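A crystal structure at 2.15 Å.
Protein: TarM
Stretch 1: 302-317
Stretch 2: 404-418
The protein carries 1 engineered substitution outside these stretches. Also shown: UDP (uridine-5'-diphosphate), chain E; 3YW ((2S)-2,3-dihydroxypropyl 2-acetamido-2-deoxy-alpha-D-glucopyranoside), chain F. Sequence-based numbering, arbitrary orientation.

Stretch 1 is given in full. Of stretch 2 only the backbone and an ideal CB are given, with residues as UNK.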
# COMPACT_ATOMS: atom_id res chain seq x y z
N ILE A 302 -14.26 5.01 -13.82
CA ILE A 302 -13.07 5.67 -14.34
C ILE A 302 -11.93 4.67 -14.18
O ILE A 302 -11.59 4.35 -13.06
CB ILE A 302 -12.72 7.08 -13.71
CG1 ILE A 302 -13.90 8.05 -13.69
CG2 ILE A 302 -11.50 7.71 -14.44
CD1 ILE A 302 -13.59 9.42 -13.05
N SER A 303 -11.36 4.18 -15.26
CA SER A 303 -10.22 3.26 -15.25
C SER A 303 -9.02 3.92 -14.57
O SER A 303 -8.89 5.15 -14.60
CB SER A 303 -9.78 2.97 -16.69
OG SER A 303 -8.54 2.27 -16.75
N ASN A 304 -8.09 3.10 -14.05
CA ASN A 304 -6.81 3.62 -13.58
C ASN A 304 -6.12 4.18 -14.81
O ASN A 304 -6.31 3.63 -15.92
CB ASN A 304 -5.90 2.49 -13.08
CG ASN A 304 -6.19 2.03 -11.70
OD1 ASN A 304 -6.30 2.84 -10.78
ND2 ASN A 304 -6.36 0.72 -11.53
N PHE A 305 -5.28 5.22 -14.63
CA PHE A 305 -4.47 5.73 -15.72
C PHE A 305 -3.46 4.63 -16.06
O PHE A 305 -3.05 3.87 -15.17
CB PHE A 305 -3.72 6.99 -15.30
CG PHE A 305 -4.49 8.28 -15.38
CD1 PHE A 305 -4.73 8.90 -16.61
CD2 PHE A 305 -4.95 8.91 -14.22
CE1 PHE A 305 -5.39 10.14 -16.67
CE2 PHE A 305 -5.61 10.14 -14.29
CZ PHE A 305 -5.81 10.75 -15.52
N VAL A 306 -3.06 4.55 -17.31
CA VAL A 306 -2.11 3.55 -17.77
C VAL A 306 -0.84 4.22 -18.33
O VAL A 306 -0.93 5.22 -19.05
CB VAL A 306 -2.77 2.51 -18.74
CG1 VAL A 306 -3.00 3.08 -20.13
CG2 VAL A 306 -1.94 1.27 -18.85
N LYS A 307 0.32 3.71 -17.92
CA LYS A 307 1.60 4.26 -18.37
C LYS A 307 2.10 3.42 -19.52
O LYS A 307 2.52 2.28 -19.32
CB LYS A 307 2.62 4.31 -17.22
CG LYS A 307 3.89 5.10 -17.55
CD LYS A 307 4.99 4.90 -16.49
CE LYS A 307 4.97 5.83 -15.29
NZ LYS A 307 5.25 7.25 -15.66
N ILE A 308 1.99 3.96 -20.73
CA ILE A 308 2.45 3.29 -21.93
C ILE A 308 3.85 3.78 -22.26
O ILE A 308 4.04 4.88 -22.78
CB ILE A 308 1.45 3.34 -23.12
CG1 ILE A 308 0.12 2.64 -22.76
CG2 ILE A 308 2.07 2.67 -24.38
CD1 ILE A 308 -1.10 3.28 -23.31
N HIS A 309 4.83 2.96 -21.90
CA HIS A 309 6.23 3.25 -22.18
C HIS A 309 6.54 2.53 -23.50
O HIS A 309 5.61 2.18 -24.23
CB HIS A 309 7.12 2.74 -21.02
CG HIS A 309 6.76 1.35 -20.59
ND1 HIS A 309 7.18 0.27 -21.35
CD2 HIS A 309 6.02 0.89 -19.57
CE1 HIS A 309 6.69 -0.81 -20.77
NE2 HIS A 309 6.00 -0.49 -19.69
N ASN A 310 7.82 2.31 -23.81
CA ASN A 310 8.22 1.59 -25.02
C ASN A 310 8.14 0.09 -24.75
O ASN A 310 8.39 -0.35 -23.64
CB ASN A 310 9.63 1.97 -25.41
CG ASN A 310 9.69 3.25 -26.18
OD1 ASN A 310 9.69 4.35 -25.60
ND2 ASN A 310 9.73 3.14 -27.50
N ALA A 311 7.77 -0.71 -25.75
CA ALA A 311 7.72 -2.16 -25.57
C ALA A 311 9.16 -2.71 -25.59
O ALA A 311 10.00 -2.11 -26.28
CB ALA A 311 6.90 -2.80 -26.68
N PRO A 312 9.49 -3.81 -24.86
CA PRO A 312 10.85 -4.36 -24.93
C PRO A 312 11.16 -4.69 -26.38
O PRO A 312 10.32 -5.30 -27.06
CB PRO A 312 10.78 -5.63 -24.09
CG PRO A 312 9.59 -5.47 -23.24
CD PRO A 312 8.62 -4.64 -24.00
N LYS A 313 12.32 -4.21 -26.88
CA LYS A 313 12.75 -4.38 -28.28
C LYS A 313 12.75 -5.84 -28.75
O LYS A 313 12.52 -6.08 -29.93
CB LYS A 313 14.09 -3.66 -28.56
CG LYS A 313 15.27 -4.08 -27.67
CD LYS A 313 16.34 -3.00 -27.64
CE LYS A 313 17.73 -3.55 -27.40
NZ LYS A 313 18.33 -4.11 -28.64
N HIS A 314 12.97 -6.80 -27.82
CA HIS A 314 12.99 -8.23 -28.11
C HIS A 314 11.95 -9.03 -27.34
O HIS A 314 11.67 -8.76 -26.17
CB HIS A 314 14.39 -8.82 -27.88
CG HIS A 314 15.39 -8.45 -28.93
ND1 HIS A 314 16.46 -7.63 -28.64
CD2 HIS A 314 15.45 -8.81 -30.23
CE1 HIS A 314 17.14 -7.51 -29.77
NE2 HIS A 314 16.56 -8.21 -30.76
N PHE A 315 11.41 -10.06 -28.00
CA PHE A 315 10.47 -11.01 -27.44
C PHE A 315 11.24 -12.13 -26.76
O PHE A 315 12.26 -12.59 -27.30
CB PHE A 315 9.57 -11.61 -28.53
CG PHE A 315 8.37 -10.76 -28.92
CD1 PHE A 315 7.29 -10.63 -28.05
CD2 PHE A 315 8.31 -10.15 -30.16
CE1 PHE A 315 6.18 -9.86 -28.42
CE2 PHE A 315 7.20 -9.39 -30.53
CZ PHE A 315 6.14 -9.26 -29.66
N GLN A 316 10.77 -12.57 -25.59
CA GLN A 316 11.39 -13.68 -24.88
C GLN A 316 10.98 -15.01 -25.54
O GLN A 316 9.80 -15.38 -25.48
CB GLN A 316 11.03 -13.64 -23.38
CG GLN A 316 11.53 -14.85 -22.59
CD GLN A 316 13.03 -14.98 -22.58
OE1 GLN A 316 13.65 -15.41 -23.55
NE2 GLN A 316 13.65 -14.63 -21.46
N THR A 317 11.93 -15.70 -26.19
CA THR A 317 11.65 -16.99 -26.84
C THR A 317 11.75 -18.14 -25.84
O THR A 317 11.17 -19.20 -26.07
CB THR A 317 12.48 -17.20 -28.13
OG1 THR A 317 13.86 -17.01 -27.84
CG2 THR A 317 12.04 -16.28 -29.27
N UNK A 404 -10.04 -5.26 -8.71
CA UNK A 404 -10.74 -4.04 -9.06
C UNK A 404 -10.51 -3.81 -10.54
O UNK A 404 -11.42 -3.41 -11.27
CB UNK A 404 -10.27 -2.85 -8.22
N UNK A 405 -9.28 -4.12 -10.99
CA UNK A 405 -8.89 -3.99 -12.41
C UNK A 405 -7.71 -4.91 -12.77
O UNK A 405 -7.84 -5.74 -13.65
CB UNK A 405 -8.52 -2.54 -12.72
N UNK A 406 -6.55 -4.69 -12.13
CA UNK A 406 -5.37 -5.53 -12.37
C UNK A 406 -4.28 -4.88 -13.18
O UNK A 406 -4.09 -5.20 -14.36
CB UNK A 406 -5.79 -6.82 -13.08
N UNK A 407 -3.53 -3.99 -12.55
CA UNK A 407 -2.45 -3.28 -13.22
C UNK A 407 -1.33 -4.17 -13.71
O UNK A 407 -0.77 -3.87 -14.75
CB UNK A 407 -1.87 -2.23 -12.28
N UNK A 408 -0.98 -5.26 -12.98
CA UNK A 408 0.12 -6.16 -13.40
C UNK A 408 -0.20 -6.83 -14.72
O UNK A 408 0.67 -6.89 -15.60
CB UNK A 408 0.39 -7.23 -12.34
N UNK A 409 -1.46 -7.29 -14.90
CA UNK A 409 -1.93 -7.89 -16.15
C UNK A 409 -1.84 -6.83 -17.28
O UNK A 409 -1.29 -7.11 -18.34
CB UNK A 409 -3.36 -8.41 -16.00
N UNK A 410 -2.33 -5.60 -16.99
CA UNK A 410 -2.30 -4.48 -17.93
C UNK A 410 -0.85 -4.12 -18.28
O UNK A 410 -0.55 -3.93 -19.45
CB UNK A 410 -3.03 -3.27 -17.34
N UNK A 411 0.04 -4.07 -17.27
CA UNK A 411 1.47 -3.76 -17.43
C UNK A 411 2.15 -4.78 -18.35
O UNK A 411 2.87 -4.38 -19.25
CB UNK A 411 2.17 -3.74 -16.07
N UNK A 412 1.86 -6.08 -18.15
CA UNK A 412 2.40 -7.17 -18.97
C UNK A 412 1.98 -7.01 -20.42
O UNK A 412 2.80 -7.18 -21.32
CB UNK A 412 1.94 -8.53 -18.44
N UNK A 413 0.71 -6.64 -20.65
CA UNK A 413 0.16 -6.42 -21.99
C UNK A 413 0.84 -5.24 -22.68
O UNK A 413 1.14 -5.32 -23.88
CB UNK A 413 -1.35 -6.18 -21.91
N UNK A 414 1.15 -4.17 -21.91
CA UNK A 414 1.89 -3.01 -22.42
C UNK A 414 3.30 -3.45 -22.90
O UNK A 414 3.75 -3.03 -23.96
CB UNK A 414 2.00 -1.93 -21.34
N UNK A 415 3.95 -4.38 -22.16
CA UNK A 415 5.26 -4.91 -22.54
C UNK A 415 5.16 -6.07 -23.54
O UNK A 415 6.12 -6.82 -23.69
CB UNK A 415 6.01 -5.37 -21.29
N UNK A 416 4.00 -6.20 -24.25
CA UNK A 416 3.73 -7.25 -25.25
C UNK A 416 3.87 -8.68 -24.69
O UNK A 416 4.26 -9.60 -25.41
CB UNK A 416 4.68 -7.08 -26.44
N UNK A 417 3.55 -8.85 -23.39
CA UNK A 417 3.59 -10.14 -22.69
C UNK A 417 2.14 -10.59 -22.50
O UNK A 417 1.40 -9.95 -21.75
CB UNK A 417 4.32 -10.04 -21.35
N UNK A 418 1.67 -11.58 -23.27
CA UNK A 418 0.25 -11.97 -23.14
C UNK A 418 -0.09 -12.57 -21.79
O UNK A 418 0.77 -13.16 -21.13
CB UNK A 418 -0.12 -12.98 -24.23
N1 UDP E . 4.56 -4.48 -7.96
C2 UDP E . 5.89 -4.15 -8.13
N3 UDP E . 6.79 -5.12 -7.72
C4 UDP E . 6.49 -6.34 -7.15
C5 UDP E . 5.09 -6.59 -6.96
C6 UDP E . 4.18 -5.67 -7.36
O2 UDP E . 6.27 -3.09 -8.61
O4 UDP E . 7.42 -7.12 -6.87
C1' UDP E . 3.57 -3.56 -8.57
C2' UDP E . 3.16 -3.92 -9.99
O2' UDP E . 4.07 -3.39 -10.94
C3' UDP E . 1.78 -3.26 -10.09
C4' UDP E . 1.24 -3.38 -8.67
O4' UDP E . 2.38 -3.59 -7.80
O3' UDP E . 1.76 -1.92 -10.58
C5' UDP E . 0.23 -4.48 -8.47
O5' UDP E . -1.00 -4.03 -9.08
PA UDP E . -2.34 -4.90 -9.23
O1A UDP E . -3.45 -4.00 -9.61
O2A UDP E . -2.11 -5.97 -10.30
O3A UDP E . -2.63 -5.58 -7.86
PB UDP E . -2.75 -5.02 -6.36
O1B UDP E . -3.38 -3.66 -6.37
O2B UDP E . -1.36 -4.93 -5.71
O3B UDP E . -3.64 -5.95 -5.56
O3A 3YW F . -6.96 -3.05 -0.55
C4A 3YW F . -5.32 -2.12 -3.78
C5A 3YW F . -5.80 -2.99 -2.65
O5 3YW F . -6.06 -1.36 -6.67
C6A 3YW F . -6.60 -2.21 -1.63
C5 3YW F . -5.44 -1.51 -7.96
C6 3YW F . -5.25 -0.12 -8.50
C4 3YW F . -6.31 -2.42 -8.82
O6 3YW F . -6.48 0.58 -8.62
C3 3YW F . -6.30 -3.82 -8.20
O4 3YW F . -5.79 -2.50 -10.14
O3 3YW F . -7.12 -4.72 -8.94
O7 3YW F . -8.42 -5.78 -5.80
C7 3YW F . -7.21 -5.96 -5.71
C8 3YW F . -6.63 -7.24 -5.19
N2 3YW F . -6.33 -5.03 -6.08
C2 3YW F . -6.71 -3.78 -6.73
C1 3YW F . -6.20 -2.57 -5.93
O1 3YW F . -5.16 -2.81 -5.02
O2 3YW F . -4.68 -3.60 -2.02

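Position 404 places its ideal CB with nothing of stretch 1 within 5.5 Å, so stretch 1 does not discriminate here. Its backbone N lies 3.0 Å from O3 of 3YW. The residue is Gly-404, and that N donates to the sugar hydroxyl.

At position 405 the CB points toward stretch 1, 4.1 Å from Asn-304 ND2, with the Asn-304 backbone N and the Ser-303 hydroxyl also on offer. An acceptor would suit, so glutamate is possible; a long amide, glutamine, would also bring a donor to the Ser-303 hydroxyl. The residue is Gln-405, extended (chi1 t, chi2 t). Its OE1 accepts from Asn-304 N at 3.1 Å and, weakly, from Asn-304 ND2 at 2.9 Å; its NE2 donates to Ser-303 OG at 3.0 Å, nearly linear at 172°. Asn-304 ND2 also makes a weak bond to 3YW O6 at 2.9 Å, so one amide links this contact to the ligand.

Position 406 has phi/psi of 106/77, where a CB would jam against the preceding carbonyl O. Glycine is called for, and Gly-406 occupies this N-cap position.

Position 407 opens the helix with its CB toward stretch 1 and 5.4 Å from Asn-304 ND2; a medium-sized apolar chain could cover that side chain. Leu-407 does so, CD2 lying 3.8 Å from Asn-304 ND2, while its backbone N donates to UDP O1A at 2.9 Å.

Positions 408 and 409 are out of reach of stretch 1, which leaves the choice open. They are Ser-408, whose N donates to UDP O2A at 3.0 Å, and Met-409.

At 410 the CB points toward Val-306 CG2, 4.9 Å off, which favours valine, isoleucine or leucine. Ile-410 packs its CG2 3.4 Å from Val-306 CG2.

Position 411 points sideways, with no partner in stretch 1, but the UDP ribose hydroxyls lie on its side, so an acceptor would suit. Glu-411 accepts O2' through OE1 at 2.7 Å and O3' through OE2 at 2.5 Å, which is very short.

Positions 412 and 413 are out of reach: Ala-412 and Met-413.

Position 414 faces a mixed hollow, its CB 4.6 Å from His-309 NE2, 4.7 Å from Lys-307 O and 5.1 Å from Ile-308 CG1, with Val-306 CG2 further along; the ring face and the aliphatic groups suit a branched aliphatic chain. Ile-414 sets CD1 3.2 Å from Val-306 CG2 and CG2 over the His-309 face, 4.1 Å from the ring centroid.

Position 415 leaves helical angles, its CB 3.8 Å from Pro-312 CD and 4.6 Å from His-309 CE1; a small residue, perhaps polar, suits. Ser-415 brings OG to the ring edge, 3.3 Å from His-309 CE1.

Position 416 has positive phi (58/32), which favours glycine or asparagine, yet its CB lies 3.7 Å from Phe-315 CE1, so a flexible chain could also pack. Lys-416 runs extended, CE 3.7 Å from Ala-311 CB.

At 417 the CB touches nothing, but the His-314 carbonyl invites a long donor. Arg-417 NH2 donates to His-314 O at 3.0 Å, its guanidinium lying between Pro-312 CG and Gln-316 N on opposite faces.

Position 418, out of reach, is Pro-418.

Stretch 2, residues 404-418: GQGLSMIEAMISKRP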
# COMPACT_ATOMS: atom_id res chain seq x y z
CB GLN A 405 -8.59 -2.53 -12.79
CG GLN A 405 -8.39 -2.33 -14.29
CD GLN A 405 -8.33 -0.88 -14.69
OE1 GLN A 405 -7.78 -0.03 -13.99
NE2 GLN A 405 -8.87 -0.58 -15.86
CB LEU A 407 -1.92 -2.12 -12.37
CG LEU A 407 -2.90 -0.95 -12.09
CD1 LEU A 407 -2.31 -0.02 -11.02
CD2 LEU A 407 -3.20 -0.15 -13.36
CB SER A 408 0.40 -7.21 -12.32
OG SER A 408 1.40 -6.77 -11.42
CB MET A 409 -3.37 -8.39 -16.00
CG MET A 409 -3.50 -9.63 -15.12
SD MET A 409 -5.20 -10.24 -15.07
CE MET A 409 -5.88 -9.20 -13.76
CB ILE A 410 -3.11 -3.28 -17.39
CG1 ILE A 410 -4.64 -3.61 -17.35
CG2 ILE A 410 -2.82 -2.00 -18.24
CD1 ILE A 410 -5.57 -2.46 -16.68
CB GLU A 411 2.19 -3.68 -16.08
CG GLU A 411 1.86 -2.43 -15.28
CD GLU A 411 2.28 -2.47 -13.83
OE1 GLU A 411 3.16 -3.29 -13.49
OE2 GLU A 411 1.71 -1.70 -13.03
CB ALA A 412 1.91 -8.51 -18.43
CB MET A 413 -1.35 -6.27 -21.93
CG MET A 413 -2.04 -7.60 -21.64
SD MET A 413 -3.82 -7.48 -21.41
CE MET A 413 -4.34 -7.13 -23.07
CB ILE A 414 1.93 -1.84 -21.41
CG1 ILE A 414 0.51 -1.32 -21.14
CG2 ILE A 414 2.85 -0.68 -21.88
CD1 ILE A 414 0.37 -0.65 -19.84
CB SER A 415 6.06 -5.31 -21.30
OG SER A 415 6.53 -4.14 -20.66
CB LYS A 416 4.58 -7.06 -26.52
CG LYS A 416 4.34 -5.77 -27.30
CD LYS A 416 5.24 -5.74 -28.52
CE LYS A 416 5.00 -4.53 -29.38
NZ LYS A 416 6.01 -4.40 -30.47
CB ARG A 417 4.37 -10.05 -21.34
CG ARG A 417 5.81 -9.50 -21.44
CD ARG A 417 6.56 -10.04 -22.65
NE ARG A 417 7.98 -9.69 -22.70
CZ ARG A 417 8.59 -9.20 -23.78
NH1 ARG A 417 7.90 -8.91 -24.87
NH2 ARG A 417 9.89 -8.98 -23.76
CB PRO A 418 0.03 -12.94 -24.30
CG PRO A 418 1.39 -13.49 -24.63
CD PRO A 418 2.38 -12.42 -24.26
O HOH W 1 4.66 -2.25 -18.54
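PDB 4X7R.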